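Long-range contacts in GTPase-activating protein skywalker (Drosophila melanogaster, PDB 6R82), which acts as a GTPase-activating protein for Rab35 that regulates synaptic vesicle protein recycling through endosomal trafficking, and is seen here as its TLDc domain: residues G139-A145 / T157-F163; V68-S74 / T98-Y104; L58-C64 / F174-E180. One frame throughout, in Å; residues are numbered along the deposited sequence.

Overall arrangement
All three contacts lie in the TLDc domain: contacts 2 and 3 pair strands of its antiparallel sheet, and contact 1 joins the loops that follow strands 135-138 and 154-156. Contact 3 opens first and closes last, joining strand 57-63 to the late strand 173-185 across 109 residues, with contact 2 and then contact 1 nested inside. Contacts 2 and 3 have centres about 11 Å apart and are directly coupled, because strands 57-63 and 68-73 are neighbours in the sheet. The centre of contact 1 lies about 13 Å from that of contact 2 and 18 Å from that of contact 3. A145 and F163 pack on L100, so these loops rest against strand 99-104.

Contact 1: G139-A145 / T157-F163; sequences GGGEGQA and TDSCKTF
Two connecting loops of the TLDc domain run antiparallel here, without regular strand geometry: glycine-rich 139-145, between strands 135-138 and 146-149, lies along 157-163, which follows strand 154-156. The CA register is G139 with T162 (5.9 Å), G141 with K161 (5.0 Å), G143 with C160 (4.7 Å) and A145 with D158 (4.8 Å). Positive phi angles at G139, G141 and G143 (82°, 101° and 129°), with E142 left-handed at 59/50, curl the first loop until A145 N donates to G139 O at 2.8 Å. A beta carbon on G143 would clash with S159 O.

Three carbonyls of the first loop are met from the second. G140 O takes T162 N at 3.3 Å and T162 OG1 at 3.0 Å, G141 O takes K161 N at 2.9 Å, and A145 O takes T157 OG1 at 2.8 Å. The two threonine hydroxyls are also bonded to the backbone nitrogens of L127 and L168. Beyond the pair, K161 NZ reaches S124 OG, while N165 ties down the second loop through D158 O, C160 N and S159 OG. D158 O and S159 O also receive CA-H...O contacts, from A145 CA at 3.3 Å and G143 CA at 3.4 Å. C160, chi1 p, places SG 3.9 Å from A145 CB, where it accepts a weak hydrogen bond from F163 N at 3.5 Å.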
loop_
_atom_site.group_PDB
_atom_site.type_symbol
_atom_site.label_atom_id
_atom_site.label_comp_id
_atom_site.label_asym_id
_atom_site.label_seq_id
_atom_site.Cartn_x
_atom_site.Cartn_y
_atom_site.Cartn_z
ATOM N N GLY A 139 7.982 0.596 1.858
ATOM C CA GLY A 139 8.755 0.495 3.081
ATOM C C GLY A 139 10.122 -0.125 2.871
ATOM O O GLY A 139 10.257 -1.351 2.776
ATOM N N GLY A 140 11.152 0.717 2.788
ATOM C CA GLY A 140 12.488 0.267 2.477
ATOM C C GLY A 140 13.492 0.630 3.560
ATOM O O GLY A 140 13.158 1.238 4.580
ATOM N N GLY A 141 14.743 0.250 3.301
ATOM C CA GLY A 141 15.823 0.474 4.240
ATOM C C GLY A 141 16.160 -0.791 5.003
ATOM O O GLY A 141 15.518 -1.099 6.013
ATOM N N GLU A 142 17.153 -1.540 4.513
ATOM C CA GLU A 142 17.613 -2.782 5.141
ATOM C C GLU A 142 16.478 -3.800 5.248
ATOM O O GLU A 142 16.244 -4.403 6.302
ATOM C CB GLU A 142 18.258 -2.504 6.508
ATOM C CG GLU A 142 19.430 -1.513 6.439
ATOM C CD GLU A 142 20.296 -1.480 7.704
ATOM O OE1 GLU A 142 19.753 -1.351 8.824
ATOM O OE2 GLU A 142 21.536 -1.577 7.574
ATOM N N GLY A 143 15.795 -4.009 4.126
ATOM C CA GLY A 143 14.595 -4.815 4.067
ATOM C C GLY A 143 13.473 -4.076 3.371
ATOM O O GLY A 143 13.511 -2.863 3.168
ATOM N N GLN A 144 12.455 -4.840 2.999
ATOM C CA GLN A 144 11.299 -4.319 2.284
ATOM C C GLN A 144 10.032 -4.785 2.988
ATOM O O GLN A 144 9.770 -5.991 3.074
ATOM C CB GLN A 144 11.323 -4.762 0.818
ATOM C CG GLN A 144 12.546 -4.203 0.092
ATOM C CD GLN A 144 12.609 -4.592 -1.368
ATOM O OE1 GLN A 144 12.421 -5.759 -1.730
ATOM N NE2 GLN A 144 12.872 -3.608 -2.224
ATOM N N ALA A 145 9.244 -3.829 3.486
ATOM C CA ALA A 145 8.060 -4.173 4.272
ATOM C C ALA A 145 7.038 -4.938 3.442
ATOM O O ALA A 145 6.492 -5.950 3.894
ATOM C CB ALA A 145 7.438 -2.910 4.858
ATOM N N THR A 157 7.566 -10.102 2.645
ATOM C CA THR A 157 7.465 -9.059 3.650
ATOM C C THR A 157 8.582 -9.240 4.667
ATOM O O THR A 157 8.892 -10.362 5.071
ATOM C CB THR A 157 6.103 -9.074 4.345
ATOM O OG1 THR A 157 6.149 -8.217 5.491
ATOM C CG2 THR A 157 5.746 -10.482 4.776
ATOM N N ASP A 158 9.164 -8.120 5.083
ATOM C CA ASP A 158 10.351 -8.099 5.919
ATOM C C ASP A 158 10.247 -6.878 6.819
ATOM O O ASP A 158 9.419 -5.992 6.599
ATOM C CB ASP A 158 11.621 -8.061 5.049
ATOM C CG ASP A 158 12.901 -8.374 5.828
ATOM O OD1 ASP A 158 12.867 -8.425 7.080
ATOM O OD2 ASP A 158 13.955 -8.555 5.169
ATOM N N SER A 159 11.084 -6.837 7.847
ATOM C CA SER A 159 11.238 -5.601 8.594
ATOM C C SER A 159 11.982 -4.579 7.750
ATOM O O SER A 159 12.883 -4.915 6.980
ATOM C CB SER A 159 11.994 -5.847 9.896
ATOM O OG SER A 159 11.356 -6.858 10.650
ATOM N N CYS A 160 11.586 -3.315 7.890
ATOM C CA CYS A 160 12.275 -2.224 7.222
ATOM C C CYS A 160 12.487 -1.093 8.217
ATOM O O CYS A 160 11.777 -0.981 9.217
ATOM C CB CYS A 160 11.491 -1.734 5.993
ATOM S SG CYS A 160 10.135 -0.579 6.384
ATOM N N LYS A 161 13.480 -0.251 7.932
ATOM C CA LYS A 161 13.824 0.835 8.845
ATOM C C LYS A 161 12.946 2.070 8.698
ATOM O O LYS A 161 12.924 2.910 9.609
ATOM C CB LYS A 161 15.279 1.252 8.653
ATOM C CG LYS A 161 16.235 0.447 9.499
ATOM C CD LYS A 161 17.678 0.836 9.265
ATOM C CE LYS A 161 17.961 2.282 9.644
ATOM N NZ LYS A 161 17.624 3.265 8.574
ATOM N N THR A 162 12.255 2.237 7.573
ATOM C CA THR A 162 11.366 3.385 7.460
ATOM C C THR A 162 10.175 3.252 8.409
ATOM O O THR A 162 9.736 4.246 8.994
ATOM C CB THR A 162 10.926 3.553 6.001
ATOM O OG1 THR A 162 12.063 3.935 5.209
ATOM C CG2 THR A 162 9.858 4.643 5.873
ATOM N N PHE A 163 9.690 2.029 8.634
ATOM C CA PHE A 163 8.518 1.806 9.463
ATOM C C PHE A 163 8.765 0.951 10.701
ATOM O O PHE A 163 7.851 0.823 11.524
ATOM C CB PHE A 163 7.407 1.166 8.621
ATOM C CG PHE A 163 6.897 2.068 7.542
ATOM C CD1 PHE A 163 6.283 3.273 7.868
ATOM C CD2 PHE A 163 7.071 1.743 6.203
ATOM C CE1 PHE A 163 5.824 4.131 6.878
ATOM C CE2 PHE A 163 6.607 2.590 5.202
ATOM C CZ PHE A 163 5.986 3.785 5.536
#

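Contact 2: V68-S74 / T98-Y104; sequences VFGAYCS and TFLFSLY
Strands 68-73 and 99-104 form an antiparallel pair in the TLDc sheet, axes 4.5 Å apart at 164°. Strand 57-63 flanks 68-73, and helix 13-18 packs on F101, L103 and Y104. Backbone hydrogen bonds set the register: V68 N to Y104 O (3.0 Å), reciprocal G70-F101 bonds (both N to O, 3.1 Å), Y72 N to F99 O (2.9 Å) and F99 N to Y72 O (3.1 Å). A classic beta bulge lets V68 O accept both L103 N (2.7 Å) and Y104 N (3.1 Å). S74 N donates to T98 OG1 at 3.2 Å.

CH-pi contacts come from F99 and F101, both chi1 p, whose rings fold back over strand 68-73. G70 CA sits 3.9 Å from the F101 ring centroid and Y72 CB 3.6 Å from that of F99, each over a face.

Apolar pairs are V68 CG1 with L103 CB (3.7 Å) and A71 CB with L100 CD2 (4.2 Å).

A beta carbon on G70 would clash with the F101 ring, so glycine's bare backbone meets the aromatic face.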
loop_
_atom_site.group_PDB
_atom_site.type_symbol
_atom_site.label_atom_id
_atom_site.label_comp_id
_atom_site.label_asym_id
_atom_site.label_seq_id
_atom_site.Cartn_x
_atom_site.Cartn_y
_atom_site.Cartn_z
ATOM N N VAL A 68 -4.239 -10.451 6.319
ATOM C CA VAL A 68 -4.753 -9.229 5.705
ATOM C C VAL A 68 -3.894 -8.073 6.180
ATOM O O VAL A 68 -3.769 -7.846 7.389
ATOM C CB VAL A 68 -6.231 -8.982 6.050
ATOM C CG1 VAL A 68 -6.629 -7.554 5.696
ATOM C CG2 VAL A 68 -7.109 -9.970 5.312
ATOM N N PHE A 69 -3.297 -7.350 5.234
ATOM C CA PHE A 69 -2.432 -6.219 5.538
ATOM C C PHE A 69 -2.346 -5.339 4.290
ATOM O O PHE A 69 -2.926 -5.649 3.246
ATOM C CB PHE A 69 -1.053 -6.687 6.013
ATOM C CG PHE A 69 -0.358 -7.614 5.054
ATOM C CD1 PHE A 69 -0.565 -8.985 5.116
ATOM C CD2 PHE A 69 0.503 -7.112 4.088
ATOM C CE1 PHE A 69 0.078 -9.837 4.239
ATOM C CE2 PHE A 69 1.145 -7.958 3.205
ATOM C CZ PHE A 69 0.931 -9.323 3.281
ATOM N N GLY A 70 -1.638 -4.221 4.411
ATOM C CA GLY A 70 -1.575 -3.288 3.302
ATOM C C GLY A 70 -0.891 -1.997 3.695
ATOM O O GLY A 70 -0.094 -1.961 4.636
ATOM N N ALA A 71 -1.195 -0.940 2.941
ATOM C CA ALA A 71 -0.552 0.341 3.194
ATOM C C ALA A 71 -1.403 1.494 2.682
ATOM O O ALA A 71 -2.046 1.392 1.635
ATOM C CB ALA A 71 0.829 0.415 2.538
ATOM N N TYR A 72 -1.375 2.595 3.422
ATOM C CA TYR A 72 -1.837 3.880 2.928
ATOM C C TYR A 72 -0.666 4.536 2.200
ATOM O O TYR A 72 0.402 4.727 2.787
ATOM C CB TYR A 72 -2.339 4.737 4.095
ATOM C CG TYR A 72 -2.716 6.156 3.744
ATOM C CD1 TYR A 72 -3.951 6.448 3.181
ATOM C CD2 TYR A 72 -1.844 7.202 3.975
ATOM C CE1 TYR A 72 -4.303 7.751 2.855
ATOM C CE2 TYR A 72 -2.189 8.517 3.652
ATOM C CZ TYR A 72 -3.421 8.772 3.093
ATOM O OH TYR A 72 -3.760 10.060 2.775
ATOM N N CYS A 73 -0.857 4.864 0.921
ATOM C CA CYS A 73 0.199 5.431 0.089
ATOM C C CYS A 73 -0.083 6.895 -0.201
ATOM O O CYS A 73 -1.119 7.226 -0.781
ATOM C CB CYS A 73 0.323 4.652 -1.216
ATOM S SG CYS A 73 0.572 2.872 -0.947
ATOM N N SER A 74 0.866 7.763 0.142
ATOM C CA SER A 74 0.630 9.198 0.042
ATOM C C SER A 74 0.616 9.723 -1.399
ATOM O O SER A 74 -0.023 10.745 -1.657
ATOM C CB SER A 74 1.695 9.944 0.841
ATOM O OG SER A 74 2.980 9.613 0.335
ATOM N N THR A 98 2.607 8.257 4.437
ATOM C CA THR A 98 2.509 6.837 4.109
ATOM C C THR A 98 2.661 6.000 5.377
ATOM O O THR A 98 3.490 6.303 6.233
ATOM C CB THR A 98 3.610 6.466 3.099
ATOM O OG1 THR A 98 3.445 7.224 1.887
ATOM C CG2 THR A 98 3.613 4.977 2.801
ATOM N N PHE A 99 1.856 4.943 5.510
ATOM C CA PHE A 99 2.008 4.063 6.663
ATOM C C PHE A 99 1.580 2.661 6.281
ATOM O O PHE A 99 0.791 2.472 5.351
ATOM C CB PHE A 99 1.216 4.547 7.901
ATOM C CG PHE A 99 -0.305 4.524 7.748
ATOM C CD1 PHE A 99 -1.039 3.363 7.985
ATOM C CD2 PHE A 99 -0.996 5.684 7.419
ATOM C CE1 PHE A 99 -2.430 3.352 7.873
ATOM C CE2 PHE A 99 -2.390 5.688 7.309
ATOM C CZ PHE A 99 -3.107 4.517 7.522
ATOM N N LEU A 100 2.115 1.682 7.008
ATOM C CA LEU A 100 1.717 0.286 6.884
ATOM C C LEU A 100 0.682 -0.075 7.940
ATOM O O LEU A 100 0.612 0.527 9.011
ATOM C CB LEU A 100 2.911 -0.655 7.047
ATOM C CG LEU A 100 4.199 -0.415 6.281
ATOM C CD1 LEU A 100 5.317 -1.158 6.994
ATOM C CD2 LEU A 100 4.016 -0.913 4.856
ATOM N N PHE A 101 -0.098 -1.102 7.638
ATOM C CA PHE A 101 -1.029 -1.652 8.607
ATOM C C PHE A 101 -1.120 -3.154 8.391
ATOM O O PHE A 101 -0.779 -3.668 7.320
ATOM C CB PHE A 101 -2.423 -1.011 8.489
ATOM C CG PHE A 101 -3.132 -1.336 7.207
ATOM C CD1 PHE A 101 -3.900 -2.480 7.086
ATOM C CD2 PHE A 101 -3.019 -0.495 6.110
ATOM C CE1 PHE A 101 -4.548 -2.787 5.897
ATOM C CE2 PHE A 101 -3.666 -0.787 4.921
ATOM C CZ PHE A 101 -4.434 -1.939 4.813
ATOM N N SER A 102 -1.597 -3.848 9.424
ATOM C CA SER A 102 -2.053 -5.224 9.308
ATOM C C SER A 102 -3.384 -5.347 10.028
ATOM O O SER A 102 -3.603 -4.703 11.057
ATOM C CB SER A 102 -1.043 -6.231 9.900
ATOM O OG SER A 102 -0.543 -5.794 11.152
ATOM N N LEU A 103 -4.275 -6.166 9.476
ATOM C CA LEU A 103 -5.553 -6.460 10.109
ATOM C C LEU A 103 -5.640 -7.872 10.679
ATOM O O LEU A 103 -6.279 -8.058 11.717
ATOM C CB LEU A 103 -6.703 -6.239 9.112
ATOM C CG LEU A 103 -6.942 -4.787 8.679
ATOM C CD1 LEU A 103 -8.252 -4.644 7.909
ATOM C CD2 LEU A 103 -6.929 -3.860 9.882
ATOM N N TYR A 104 -5.000 -8.856 10.041
ATOM C CA TYR A 104 -4.934 -10.240 10.498
ATOM C C TYR A 104 -3.565 -10.803 10.141
ATOM O O TYR A 104 -3.004 -10.440 9.100
ATOM C CB TYR A 104 -6.039 -11.109 9.876
ATOM C CG TYR A 104 -7.440 -10.594 10.133
ATOM C CD1 TYR A 104 -8.124 -9.866 9.160
ATOM C CD2 TYR A 104 -8.081 -10.831 11.351
ATOM C CE1 TYR A 104 -9.414 -9.384 9.386
ATOM C CE2 TYR A 104 -9.370 -10.353 11.589
ATOM C CZ TYR A 104 -10.031 -9.631 10.603
ATOM O OH TYR A 104 -11.308 -9.155 10.830
#

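Contact 3: L58-C64 / F174-E180; sequences LLMIKTC and FEIRVLE
Strand 57-63 meets strand 173-185 where the latter turns a corner at R177: 174-176 crosses 58-63 at 111°, whereas 178-180 runs antiparallel at 171°, axes 4.9 Å apart. F174 CB lies 3.8 Å from T63 CG2, and chi1 p puts its CE1 4.1 Å from I61 CG2. E175 O accepts C64 N at 2.9 Å; its carboxylate pairs with R153. I176 sits opposite T63, its CG1 4.1 Å from I61 CG2. R177 N and V178 N share K62 O at 2.7 and 3.2 Å, a classic beta bulge, and V178 O takes K62 N at 2.9 Å. L179 packs CD1 against I61 CG1 (3.6 Å) and L59 CD2 (3.7 Å). E180 pairs with M60 (M60 N to E180 O 2.8 Å, E180 N to M60 O 2.9 Å); its OE1 makes a long salt bridge with K62 NZ (3.8 Å) and a hydrogen bond with Y182. Helix 13-18 lies on M60 and K62, strand 146-149 on I61, I176 and L179, and strands 68-73 and 30-36 extend the sheet beyond the pair.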
loop_
_atom_site.group_PDB
_atom_site.type_symbol
_atom_site.label_atom_id
_atom_site.label_comp_id
_atom_site.label_asym_id
_atom_site.label_seq_id
_atom_site.Cartn_x
_atom_site.Cartn_y
_atom_site.Cartn_z
ATOM N N LEU A 58 -5.176 3.517 -0.891
ATOM C CA LEU A 58 -5.174 2.529 0.176
ATOM C C LEU A 58 -5.050 1.158 -0.472
ATOM O O LEU A 58 -5.906 0.765 -1.275
ATOM C CB LEU A 58 -6.450 2.625 1.022
ATOM C CG LEU A 58 -6.489 1.806 2.318
ATOM C CD1 LEU A 58 -5.296 2.145 3.200
ATOM C CD2 LEU A 58 -7.778 2.090 3.067
ATOM N N LEU A 59 -3.986 0.449 -0.140
ATOM C CA LEU A 59 -3.691 -0.848 -0.733
ATOM C C LEU A 59 -3.997 -1.931 0.294
ATOM O O LEU A 59 -3.537 -1.846 1.436
ATOM C CB LEU A 59 -2.226 -0.903 -1.178
ATOM C CG LEU A 59 -1.850 -2.016 -2.151
ATOM C CD1 LEU A 59 -0.822 -1.522 -3.170
ATOM C CD2 LEU A 59 -1.325 -3.206 -1.368
ATOM N N MET A 60 -4.781 -2.930 -0.104
ATOM C CA MET A 60 -5.184 -4.009 0.795
ATOM C C MET A 60 -4.883 -5.359 0.161
ATOM O O MET A 60 -5.379 -5.659 -0.927
ATOM C CB MET A 60 -6.669 -3.918 1.140
ATOM C CG MET A 60 -6.976 -4.510 2.514
ATOM S SD MET A 60 -8.585 -3.994 3.110
ATOM C CE MET A 60 -8.453 -2.200 2.988
ATOM N N ILE A 61 -4.106 -6.183 0.859
ATOM C CA ILE A 61 -3.707 -7.504 0.383
ATOM C C ILE A 61 -4.375 -8.560 1.250
ATOM O O ILE A 61 -4.299 -8.504 2.484
ATOM C CB ILE A 61 -2.179 -7.681 0.410
ATOM C CG1 ILE A 61 -1.517 -6.686 -0.544
ATOM C CG2 ILE A 61 -1.791 -9.128 0.059
ATOM C CD1 ILE A 61 -0.068 -6.416 -0.244
ATOM N N LYS A 62 -5.012 -9.527 0.602
ATOM C CA LYS A 62 -5.526 -10.725 1.255
ATOM C C LYS A 62 -4.712 -11.910 0.735
ATOM O O LYS A 62 -4.747 -12.214 -0.464
ATOM C CB LYS A 62 -7.021 -10.890 0.979
ATOM C CG LYS A 62 -7.929 -9.882 1.735
ATOM C CD LYS A 62 -9.027 -9.292 0.834
ATOM C CE LYS A 62 -9.396 -7.865 1.230
ATOM N NZ LYS A 62 -8.339 -6.873 0.856
ATOM N N THR A 63 -3.967 -12.566 1.627
ATOM C CA THR A 63 -3.147 -13.706 1.229
ATOM C C THR A 63 -3.955 -15.002 1.234
ATOM O O THR A 63 -5.015 -15.106 1.856
ATOM C CB THR A 63 -1.936 -13.875 2.149
ATOM O OG1 THR A 63 -2.324 -14.550 3.350
ATOM C CG2 THR A 63 -1.326 -12.529 2.491
ATOM N N CYS A 64 -3.427 -16.009 0.529
ATOM C CA CYS A 64 -4.039 -17.335 0.547
ATOM C C CYS A 64 -3.981 -17.972 1.929
ATOM O O CYS A 64 -4.740 -18.908 2.200
ATOM C CB CYS A 64 -3.362 -18.245 -0.478
ATOM S SG CYS A 64 -3.490 -17.686 -2.208
ATOM N N PHE A 174 4.317 -14.714 0.835
ATOM C CA PHE A 174 2.883 -14.924 0.738
ATOM C C PHE A 174 2.498 -15.043 -0.725
ATOM O O PHE A 174 3.229 -14.610 -1.620
ATOM C CB PHE A 174 2.088 -13.793 1.417
ATOM C CG PHE A 174 2.421 -12.405 0.913
ATOM C CD1 PHE A 174 1.717 -11.843 -0.144
ATOM C CD2 PHE A 174 3.434 -11.662 1.506
ATOM C CE1 PHE A 174 2.027 -10.569 -0.602
ATOM C CE2 PHE A 174 3.745 -10.398 1.054
ATOM C CZ PHE A 174 3.045 -9.849 -0.003
ATOM N N GLU A 175 1.345 -15.654 -0.950
ATOM C CA GLU A 175 0.674 -15.623 -2.235
ATOM C C GLU A 175 -0.581 -14.777 -2.095
ATOM O O GLU A 175 -1.279 -14.851 -1.078
ATOM C CB GLU A 175 0.307 -17.022 -2.719
ATOM C CG GLU A 175 0.122 -17.100 -4.220
ATOM C CD GLU A 175 -0.601 -18.353 -4.652
ATOM O OE1 GLU A 175 -0.947 -19.166 -3.772
ATOM O OE2 GLU A 175 -0.824 -18.525 -5.869
ATOM N N ILE A 176 -0.860 -13.975 -3.116
ATOM C CA ILE A 176 -1.954 -13.013 -3.078
ATOM C C ILE A 176 -3.227 -13.704 -3.541
ATOM O O ILE A 176 -3.307 -14.182 -4.677
ATOM C CB ILE A 176 -1.640 -11.787 -3.948
ATOM C CG1 ILE A 176 -0.474 -11.013 -3.329
ATOM C CG2 ILE A 176 -2.880 -10.897 -4.098
ATOM C CD1 ILE A 176 0.696 -10.814 -4.267
ATOM N N ARG A 177 -4.220 -13.769 -2.655
ATOM C CA ARG A 177 -5.536 -14.236 -3.068
ATOM C C ARG A 177 -6.304 -13.128 -3.773
ATOM O O ARG A 177 -6.878 -13.342 -4.844
ATOM C CB ARG A 177 -6.325 -14.750 -1.865
ATOM C CG ARG A 177 -7.531 -15.579 -2.266
ATOM C CD ARG A 177 -8.551 -15.669 -1.145
ATOM N NE ARG A 177 -7.956 -16.113 0.112
ATOM C CZ ARG A 177 -8.644 -16.659 1.113
ATOM N NH1 ARG A 177 -9.958 -16.837 1.001
ATOM N NH2 ARG A 177 -8.021 -17.031 2.226
ATOM N N VAL A 178 -6.322 -11.933 -3.188
ATOM C CA VAL A 178 -6.902 -10.771 -3.851
ATOM C C VAL A 178 -6.162 -9.523 -3.385
ATOM O O VAL A 178 -5.756 -9.406 -2.222
ATOM C CB VAL A 178 -8.427 -10.685 -3.614
ATOM C CG1 VAL A 178 -8.741 -10.772 -2.143
ATOM C CG2 VAL A 178 -9.008 -9.399 -4.224
ATOM N N LEU A 179 -5.931 -8.621 -4.327
ATOM C CA LEU A 179 -5.399 -7.302 -4.034
ATOM C C LEU A 179 -6.434 -6.260 -4.433
ATOM O O LEU A 179 -7.053 -6.369 -5.496
ATOM C CB LEU A 179 -4.082 -7.062 -4.773
ATOM C CG LEU A 179 -3.542 -5.651 -4.544
ATOM C CD1 LEU A 179 -2.148 -5.720 -3.996
ATOM C CD2 LEU A 179 -3.567 -4.883 -5.843
ATOM N N GLU A 180 -6.624 -5.263 -3.566
ATOM C CA GLU A 180 -7.555 -4.169 -3.798
ATOM C C GLU A 180 -6.856 -2.836 -3.569
ATOM O O GLU A 180 -6.055 -2.701 -2.641
ATOM C CB GLU A 180 -8.776 -4.276 -2.867
ATOM C CG GLU A 180 -9.830 -5.277 -3.353
ATOM C CD GLU A 180 -10.947 -5.532 -2.332
ATOM O OE1 GLU A 180 -10.866 -5.003 -1.190
ATOM O OE2 GLU A 180 -11.901 -6.274 -2.681
#